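Local coordinates for cytidine deaminase (Burkholderia pseudomallei, PDB 3DMO), which probably catalyses the zinc-dependent hydrolytic deamination of cytidine and 2'-deoxycytidine to uridine and 2'-deoxyuridine, scavenging these nucleosides for UMP synthesis, at residues A[22-27]-A[45-50]; A[27-32]-A[52-57]; A[61-66]-A[93-98]. All blocks are in the same frame, centred on the assembly; numbering follows the deposited sequence.

Contact 1 of 3, residues A[22-27]-A[45-50]; sequences REKAYA and VFHGCN
Lys24 and His47 meet tip to edge, their side chains crossing at about a right angle. The lysine leaves the backbone with CG anti to the carbonyl carbon and bends at its third torsion (chi3 -83°), which brings NZ into the plane of the imidazole, 3.0 Å from His47 CD2. This is a contact with a ring carbon; the ammonium is hydrogen-bonded to the carbonyl of Ala72 of the second subunit, while the histidine leans on Ala17, Ala20 and Ala21 of helix 11-22. Farther along, Cys49 points at the turn 22-25, a type I beta turn closed by Ala25 N to Arg22 O. Its CB lies 3.6 Å from Ala25 CA, and Cys49 SG comes within 3.6 Å of Lys24 O, which is hydrogen-bonded to Arg76 of the second subunit. Asn50 holds CG between its backbone N and carbonyl carbon (chi1 55°), which sets the carboxamide alongside two alanines: OD1 is 3.2 Å from Ala25 CB, and ND2 is 3.6 Å from Ala27 CB. ND2 gives to Phe32 O just before strand 34-40, and OD1 takes Val34 N at its start. Between the backbones a single hydrogen bond runs from Tyr26 N to Asn50 O (3.1 Å, 156° at the hydrogen). The loop after helix 11-22 thus runs along strand 45-49, outermost in this chain's sheet, as far as Asn50, a predicted substrate-binding residue of the cytidine deaminase fold.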
loop_
_atom_site.group_PDB
_atom_site.type_symbol
_atom_site.label_atom_id
_atom_site.label_comp_id
_atom_site.label_asym_id
_atom_site.label_seq_id
_atom_site.Cartn_x
_atom_site.Cartn_y
_atom_site.Cartn_z
ATOM N N ARG A 22 20.788 4.502 5.005
ATOM C CA ARG A 22 20.349 5.380 3.922
ATOM C C ARG A 22 21.171 5.199 2.654
ATOM O O ARG A 22 20.628 5.267 1.558
ATOM C CB ARG A 22 20.376 6.847 4.381
ATOM C CG ARG A 22 19.995 7.858 3.309
ATOM C CD ARG A 22 19.879 9.271 3.876
ATOM N NE ARG A 22 19.752 10.263 2.805
ATOM C CZ ARG A 22 20.777 10.826 2.166
ATOM N NH1 ARG A 22 22.024 10.518 2.490
ATOM N NH2 ARG A 22 20.555 11.708 1.197
ATOM N N GLU A 23 22.471 4.947 2.810
ATOM C CA GLU A 23 23.367 4.785 1.659
ATOM C C GLU A 23 22.988 3.615 0.745
ATOM O O GLU A 23 23.346 3.597 -0.432
ATOM C CB GLU A 23 24.820 4.635 2.125
ATOM C CG GLU A 23 25.415 5.908 2.723
ATOM C CD GLU A 23 25.446 7.056 1.725
ATOM O OE1 GLU A 23 24.711 8.051 1.931
ATOM O OE2 GLU A 23 26.193 6.957 0.723
ATOM N N LYS A 24 22.248 2.655 1.292
ATOM C CA LYS A 24 21.858 1.453 0.564
ATOM C C LYS A 24 20.480 1.546 -0.095
ATOM O O LYS A 24 20.026 0.585 -0.705
ATOM C CB LYS A 24 21.943 0.238 1.496
ATOM C CG LYS A 24 23.389 -0.032 1.946
ATOM C CD LYS A 24 23.518 -1.168 2.948
ATOM C CE LYS A 24 23.242 -0.706 4.386
ATOM N NZ LYS A 24 23.093 -1.879 5.327
ATOM N N ALA A 25 19.838 2.707 0.013
ATOM C CA ALA A 25 18.509 2.914 -0.568
ATOM C C ALA A 25 18.461 2.590 -2.060
ATOM O O ALA A 25 19.441 2.772 -2.787
ATOM C CB ALA A 25 18.042 4.333 -0.330
ATOM N N TYR A 26 17.320 2.075 -2.496
ATOM C CA TYR A 26 17.037 1.908 -3.911
ATOM C C TYR A 26 15.918 2.888 -4.238
ATOM O O TYR A 26 14.735 2.587 -4.047
ATOM C CB TYR A 26 16.645 0.456 -4.230
ATOM C CG TYR A 26 16.244 0.214 -5.672
ATOM C CD1 TYR A 26 17.184 0.271 -6.705
ATOM C CD2 TYR A 26 14.916 -0.077 -5.998
ATOM C CE1 TYR A 26 16.797 0.047 -8.039
ATOM C CE2 TYR A 26 14.525 -0.306 -7.313
ATOM C CZ TYR A 26 15.464 -0.237 -8.324
ATOM O OH TYR A 26 15.053 -0.467 -9.619
ATOM N N ALA A 27 16.309 4.078 -4.690
ATOM C CA ALA A 27 15.354 5.146 -4.995
ATOM C C ALA A 27 15.647 5.847 -6.336
ATOM O O ALA A 27 15.834 7.066 -6.365
ATOM C CB ALA A 27 15.305 6.166 -3.843
ATOM N N VAL A 45 20.735 -4.126 16.152
ATOM C CA VAL A 45 20.391 -3.012 15.273
ATOM C C VAL A 45 20.004 -3.528 13.888
ATOM O O VAL A 45 20.679 -4.393 13.329
ATOM C CB VAL A 45 21.548 -1.988 15.189
ATOM C CG1 VAL A 45 21.246 -0.889 14.171
ATOM C CG2 VAL A 45 21.789 -1.377 16.552
ATOM N N PHE A 46 18.890 -3.017 13.364
ATOM C CA PHE A 46 18.445 -3.346 12.017
ATOM C C PHE A 46 18.401 -2.093 11.149
ATOM O O PHE A 46 17.808 -1.086 11.546
ATOM C CB PHE A 46 17.064 -4.014 12.056
ATOM C CG PHE A 46 17.091 -5.402 12.624
ATOM C CD1 PHE A 46 17.240 -6.508 11.784
ATOM C CD2 PHE A 46 17.005 -5.607 13.994
ATOM C CE1 PHE A 46 17.284 -7.799 12.305
ATOM C CE2 PHE A 46 17.049 -6.894 14.518
ATOM C CZ PHE A 46 17.187 -7.988 13.664
ATOM N N HIS A 47 19.039 -2.170 9.981
ATOM C CA HIS A 47 19.008 -1.104 8.979
ATOM C C HIS A 47 17.742 -1.217 8.135
ATOM O O HIS A 47 17.288 -2.317 7.817
ATOM C CB HIS A 47 20.193 -1.230 8.023
ATOM C CG HIS A 47 21.492 -0.750 8.585
ATOM N ND1 HIS A 47 21.619 -0.255 9.865
ATOM C CD2 HIS A 47 22.732 -0.715 8.043
ATOM C CE1 HIS A 47 22.880 0.076 10.083
ATOM N NE2 HIS A 47 23.576 -0.196 8.994
ATOM N N GLY A 48 17.206 -0.069 7.746
ATOM C CA GLY A 48 16.154 -0.012 6.753
ATOM C C GLY A 48 16.438 1.123 5.791
ATOM O O GLY A 48 17.059 2.125 6.155
ATOM N N CYS A 49 16.003 0.956 4.551
ATOM C CA CYS A 49 16.089 2.016 3.564
ATOM C C CYS A 49 14.840 1.944 2.699
ATOM O O CYS A 49 14.147 0.909 2.682
ATOM C CB CYS A 49 17.362 1.858 2.722
ATOM S SG CYS A 49 17.455 0.293 1.832
ATOM N N ASN A 50 14.529 3.030 2.000
ATOM C CA ASN A 50 13.419 2.975 1.059
ATOM C C ASN A 50 13.775 2.113 -0.155
ATOM O O ASN A 50 14.947 2.018 -0.543
ATOM C CB ASN A 50 12.875 4.366 0.682
ATOM C CG ASN A 50 13.939 5.313 0.148
ATOM O OD1 ASN A 50 15.093 5.283 0.576
ATOM N ND2 ASN A 50 13.531 6.198 -0.763
#

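Contact 2 of 3, residues A[27-32]-A[52-57]; sequences APYSNF and ENASYG
Glu52 reaches into the loop 27-32, whose Ser30 forms an ST turn, and ties it to the predicted substrate-binding segment of the cytidine deaminase fold. Glu52 extends beyond CG, and its OE2 accepts two backbone amides: Ser30 N on the syn lone pair (2.9 Å, 168°) and Tyr29 N, more bent at 136°, nearly along the C-O axis. Glu52 OE1 takes Ser30 OG at 2.5 Å, on the syn side and 22° out of the carboxylate plane. The three donors to Glu52 would probably stabilise a charged carboxylate. Ser30 OG in turn accepts from Phe32 N. Asn53 OD1 accepts from Ser55 N, an Asx turn that shapes the other segment. The Tyr29 hydroxyl is hydrogen-bonded to Glu105 of the second subunit, whose carboxylate also takes Ala54 N. Among the apolar contacts, Ala54 CA lies over a face of the Tyr29 ring in a CH-pi contact, 4.0 Å from its centroid, and Glu52 CB sits at the ring edge. Tyr56 CE2 touches Tyr29 CB at 3.8 Å, while its ring stacks on Tyr56 of the third subunit. Finally, one water joins the two tyrosines, donating to Tyr29 O at 3.0 Å and lying 2.8 Å from Tyr56 OH.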
loop_
_atom_site.group_PDB
_atom_site.type_symbol
_atom_site.label_atom_id
_atom_site.label_comp_id
_atom_site.label_asym_id
_atom_site.label_seq_id
_atom_site.Cartn_x
_atom_site.Cartn_y
_atom_site.Cartn_z
ATOM N N ALA A 27 16.309 4.078 -4.690
ATOM C CA ALA A 27 15.354 5.146 -4.995
ATOM C C ALA A 27 15.647 5.847 -6.336
ATOM O O ALA A 27 15.834 7.066 -6.365
ATOM C CB ALA A 27 15.305 6.166 -3.843
ATOM N N PRO A 28 15.650 5.091 -7.454
ATOM C CA PRO A 28 15.969 5.730 -8.732
ATOM C C PRO A 28 14.819 6.574 -9.286
ATOM O O PRO A 28 15.011 7.299 -10.264
ATOM C CB PRO A 28 16.239 4.539 -9.652
ATOM C CG PRO A 28 15.354 3.475 -9.127
ATOM C CD PRO A 28 15.346 3.655 -7.630
ATOM N N TYR A 29 13.640 6.490 -8.672
ATOM C CA TYR A 29 12.483 7.242 -9.162
ATOM C C TYR A 29 12.356 8.608 -8.496
ATOM O O TYR A 29 12.241 9.618 -9.188
ATOM C CB TYR A 29 11.187 6.418 -9.046
ATOM C CG TYR A 29 11.324 5.080 -9.739
ATOM C CD1 TYR A 29 11.634 3.935 -9.013
ATOM C CD2 TYR A 29 11.213 4.973 -11.128
ATOM C CE1 TYR A 29 11.798 2.711 -9.639
ATOM C CE2 TYR A 29 11.380 3.752 -11.768
ATOM C CZ TYR A 29 11.682 2.626 -11.017
ATOM O OH TYR A 29 11.853 1.408 -11.632
ATOM N N SER A 30 12.383 8.640 -7.164
ATOM C CA SER A 30 12.345 9.906 -6.421
ATOM C C SER A 30 13.720 10.558 -6.325
ATOM O O SER A 30 13.824 11.785 -6.188
ATOM C CB SER A 30 11.792 9.693 -5.009
ATOM O OG SER A 30 12.698 8.952 -4.205
ATOM N N ASN A 31 14.763 9.733 -6.387
ATOM C CA ASN A 31 16.125 10.149 -6.034
ATOM C C ASN A 31 16.211 10.726 -4.615
ATOM O O ASN A 31 17.068 11.558 -4.315
ATOM C CB ASN A 31 16.700 11.127 -7.074
ATOM C CG ASN A 31 17.040 10.446 -8.376
ATOM O OD1 ASN A 31 17.802 9.477 -8.406
ATOM N ND2 ASN A 31 16.468 10.940 -9.467
ATOM N N PHE A 32 15.314 10.269 -3.749
ATOM C CA PHE A 32 15.237 10.744 -2.381
ATOM C C PHE A 32 15.509 9.558 -1.464
ATOM O O PHE A 32 14.629 8.734 -1.230
ATOM C CB PHE A 32 13.850 11.332 -2.116
ATOM C CG PHE A 32 13.709 11.997 -0.771
ATOM C CD1 PHE A 32 14.189 13.292 -0.560
ATOM C CD2 PHE A 32 13.079 11.336 0.284
ATOM C CE1 PHE A 32 14.049 13.913 0.683
ATOM C CE2 PHE A 32 12.933 11.951 1.532
ATOM C CZ PHE A 32 13.419 13.239 1.731
ATOM N N GLU A 52 12.182 1.441 -3.901
ATOM C CA GLU A 52 11.183 1.924 -4.840
ATOM C C GLU A 52 10.836 0.906 -5.929
ATOM O O GLU A 52 11.505 -0.121 -6.084
ATOM C CB GLU A 52 11.607 3.280 -5.428
ATOM C CG GLU A 52 11.728 4.339 -4.342
ATOM C CD GLU A 52 11.908 5.761 -4.845
ATOM O OE1 GLU A 52 11.613 6.687 -4.059
ATOM O OE2 GLU A 52 12.361 5.961 -5.992
ATOM N N ASN A 53 9.753 1.194 -6.651
ATOM C CA ASN A 53 9.270 0.350 -7.738
ATOM C C ASN A 53 8.715 1.257 -8.826
ATOM O O ASN A 53 8.254 2.356 -8.522
ATOM C CB ASN A 53 8.173 -0.585 -7.222
ATOM C CG ASN A 53 7.853 -1.696 -8.191
ATOM O OD1 ASN A 53 7.038 -1.519 -9.106
ATOM N ND2 ASN A 53 8.472 -2.857 -7.995
ATOM N N ALA A 54 8.781 0.811 -10.082
ATOM C CA ALA A 54 8.298 1.609 -11.219
ATOM C C ALA A 54 6.817 1.928 -11.063
ATOM O O ALA A 54 6.353 2.981 -11.502
ATOM C CB ALA A 54 8.568 0.892 -12.544
ATOM N N SER A 55 6.088 1.004 -10.447
ATOM C CA SER A 55 4.732 1.274 -10.007
ATOM C C SER A 55 4.836 1.821 -8.594
ATOM O O SER A 55 5.065 1.070 -7.645
ATOM C CB SER A 55 3.881 0.007 -10.042
ATOM O OG SER A 55 2.599 0.261 -9.499
ATOM N N TYR A 56 4.672 3.137 -8.466
ATOM C CA TYR A 56 4.967 3.861 -7.221
ATOM C C TYR A 56 4.256 3.309 -5.985
ATOM O O TYR A 56 4.791 3.360 -4.881
ATOM C CB TYR A 56 4.632 5.349 -7.365
ATOM C CG TYR A 56 5.578 6.163 -8.212
ATOM C CD1 TYR A 56 5.460 7.549 -8.252
ATOM C CD2 TYR A 56 6.595 5.560 -8.971
ATOM C CE1 TYR A 56 6.316 8.325 -9.034
ATOM C CE2 TYR A 56 7.466 6.328 -9.752
ATOM C CZ TYR A 56 7.320 7.711 -9.778
ATOM O OH TYR A 56 8.158 8.492 -10.547
ATOM N N GLY A 57 3.043 2.794 -6.163
ATOM C CA GLY A 57 2.289 2.258 -5.035
ATOM C C GLY A 57 2.945 1.083 -4.330
ATOM O O GLY A 57 2.535 0.718 -3.231
HETATM O O HOH W 1 9.431 10.552 -9.173
#

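Contact 3 of 3, residues A[61-66]-A[93-98]; sequences CAERTA and IAPCGA. With ZN (zinc ion), chain E.
The catalytic zinc site joins the starts of helices 62-72 and 97-107, with Cys61 and Cys96 each at an N-cap position. Zinc is bound by Cys61 SG at 2.4 Å and Cys96 SG at 2.2 Å; Cys99 and a water complete four ligands. The sulfurs approach the metal from separate helix ends, Cys61 SG lying 3.9 Å from Cys96 SG. Cys96 turns SG between its backbone N and carbonyl carbon (chi1 81°), where it also caps a backbone N just past the segment. The water lies 2.1 Å from zinc and is gripped from two more directions. It donates to Glu63 OE2 at 2.7 Å and accepts from Cys96 N. Glu63 gets there by bending at its second torsion (chi2 91°), and its side chain crosses Pro95 at about a right angle, OE2 lying 3.4 Å from Pro95 CA. On the flank of the metal, Arg64 gives NH2 to Cys61 SG nearly in the guanidinium plane (156° at the hydrogen), while Ala98 CB lies over the centre of one guanidinium face, 3.9 Å from Arg64 CZ. Such a donor, together with the two helix N-termini, would probably help offset the negative charge of the sulfur ligands. Subunit neighbours close in as well: Leu58 of the second subunit packs on Arg64 and Ala98, and Ser55 of the third on Cys96. Three cysteines, a metal-bound water and a glutamate, the predicted proton donor, make up the three-cysteine zinc centre characteristic of tetrameric cytidine deaminases.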
loop_
_atom_site.group_PDB
_atom_site.type_symbol
_atom_site.label_atom_id
_atom_site.label_comp_id
_atom_site.label_asym_id
_atom_site.label_seq_id
_atom_site.Cartn_x
_atom_site.Cartn_y
_atom_site.Cartn_z
ATOM N N CYS A 61 8.975 2.235 2.501
ATOM C CA CYS A 61 9.758 3.201 3.261
ATOM C C CYS A 61 10.811 2.545 4.143
ATOM O O CYS A 61 10.660 1.386 4.553
ATOM C CB CYS A 61 8.832 4.010 4.153
ATOM S SG CYS A 61 7.709 5.096 3.271
ATOM N N ALA A 62 11.865 3.313 4.448
ATOM C CA ALA A 62 12.950 2.899 5.340
ATOM C C ALA A 62 12.500 2.361 6.703
ATOM O O ALA A 62 12.952 1.298 7.132
ATOM C CB ALA A 62 13.940 4.057 5.535
ATOM N N GLU A 63 11.601 3.092 7.367
ATOM C CA GLU A 63 11.104 2.722 8.692
ATOM C C GLU A 63 10.486 1.323 8.625
ATOM O O GLU A 63 10.760 0.461 9.471
ATOM C CB GLU A 63 10.032 3.715 9.179
ATOM C CG GLU A 63 10.470 5.188 9.285
ATOM C CD GLU A 63 10.219 6.003 8.008
ATOM O OE1 GLU A 63 10.671 5.602 6.919
ATOM O OE2 GLU A 63 9.567 7.066 8.094
ATOM N N ARG A 64 9.651 1.104 7.608
ATOM C CA ARG A 64 8.971 -0.174 7.451
ATOM C C ARG A 64 9.917 -1.303 7.053
ATOM O O ARG A 64 9.778 -2.413 7.557
ATOM C CB ARG A 64 7.781 -0.062 6.497
ATOM C CG ARG A 64 6.592 0.638 7.146
ATOM C CD ARG A 64 5.423 0.721 6.187
ATOM N NE ARG A 64 5.594 1.814 5.235
ATOM C CZ ARG A 64 4.919 1.936 4.096
ATOM N NH1 ARG A 64 3.999 1.034 3.746
ATOM N NH2 ARG A 64 5.153 2.974 3.304
ATOM N N THR A 65 10.892 -1.008 6.191
ATOM C CA THR A 65 11.943 -1.968 5.836
ATOM C C THR A 65 12.694 -2.462 7.083
ATOM O O THR A 65 12.876 -3.669 7.258
ATOM C CB THR A 65 12.941 -1.370 4.822
ATOM O OG1 THR A 65 12.266 -1.126 3.581
ATOM C CG2 THR A 65 14.110 -2.331 4.569
ATOM N N ALA A 66 13.110 -1.533 7.945
ATOM C CA ALA A 66 13.786 -1.883 9.203
ATOM C C ALA A 66 12.924 -2.765 10.109
ATOM O O ALA A 66 13.382 -3.790 10.603
ATOM C CB ALA A 66 14.235 -0.626 9.951
ATOM N N ILE A 93 13.482 14.729 9.487
ATOM C CA ILE A 93 12.560 14.075 8.562
ATOM C C ILE A 93 11.280 13.637 9.283
ATOM O O ILE A 93 11.328 13.149 10.412
ATOM C CB ILE A 93 13.251 12.912 7.769
ATOM C CG1 ILE A 93 12.370 12.471 6.588
ATOM C CG2 ILE A 93 13.663 11.749 8.703
ATOM C CD1 ILE A 93 13.085 11.577 5.605
ATOM N N ALA A 94 10.136 13.849 8.634
ATOM C CA ALA A 94 8.837 13.460 9.166
ATOM C C ALA A 94 8.427 12.108 8.573
ATOM O O ALA A 94 8.309 11.977 7.353
ATOM C CB ALA A 94 7.828 14.506 8.823
ATOM N N PRO A 95 8.235 11.087 9.430
ATOM C CA PRO A 95 7.702 9.824 8.919
ATOM C C PRO A 95 6.338 10.002 8.271
ATOM O O PRO A 95 5.504 10.758 8.787
ATOM C CB PRO A 95 7.569 8.969 10.186
ATOM C CG PRO A 95 8.616 9.530 11.114
ATOM C CD PRO A 95 8.509 11.010 10.879
ATOM N N CYS A 96 6.109 9.303 7.162
ATOM C CA CYS A 96 4.787 9.330 6.549
ATOM C C CYS A 96 3.765 8.605 7.421
ATOM O O CYS A 96 4.120 7.832 8.326
ATOM C CB CYS A 96 4.822 8.732 5.130
ATOM S SG CYS A 96 4.786 6.921 5.048
ATOM N N GLY A 97 2.494 8.865 7.136
ATOM C CA GLY A 97 1.377 8.289 7.898
ATOM C C GLY A 97 1.311 6.759 7.900
ATOM O O GLY A 97 0.960 6.141 8.913
ATOM N N ALA A 98 1.618 6.150 6.758
ATOM C CA ALA A 98 1.711 4.688 6.658
ATOM C C ALA A 98 2.769 4.135 7.623
ATOM O O ALA A 98 2.506 3.189 8.378
ATOM C CB ALA A 98 2.009 4.264 5.233
HETATM ZN ZN ZN E . 6.865 6.197 5.228
HETATM O O HOH W 2 8.195 7.757 5.840
#

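Overall arrangement
All three contacts lie within the family's zinc-binding region. Contacts 1 and 2 interlock along the chain, their segments alternating and sharing Ala27, and both close before contact 3 opens. The centres of contact 1 and contact 2 are about 14 Å apart, as are those of contact 2 and contact 3; contact 1 and contact 3 are about 11 Å apart. Contact 1 follows strand 45-49, outermost in this chain's mixed sheet; Ala62 of contact 3 packs on its end, where Thr65 OG1 is hydrogen-bonded to Cys49 O. A backbone hydrogen bond between Tyr26 O and Glu52 N carries the pairing into contact 2. Predicted substrate-binding residues thus lie near the zinc centre, Asn50 being close to Cys61.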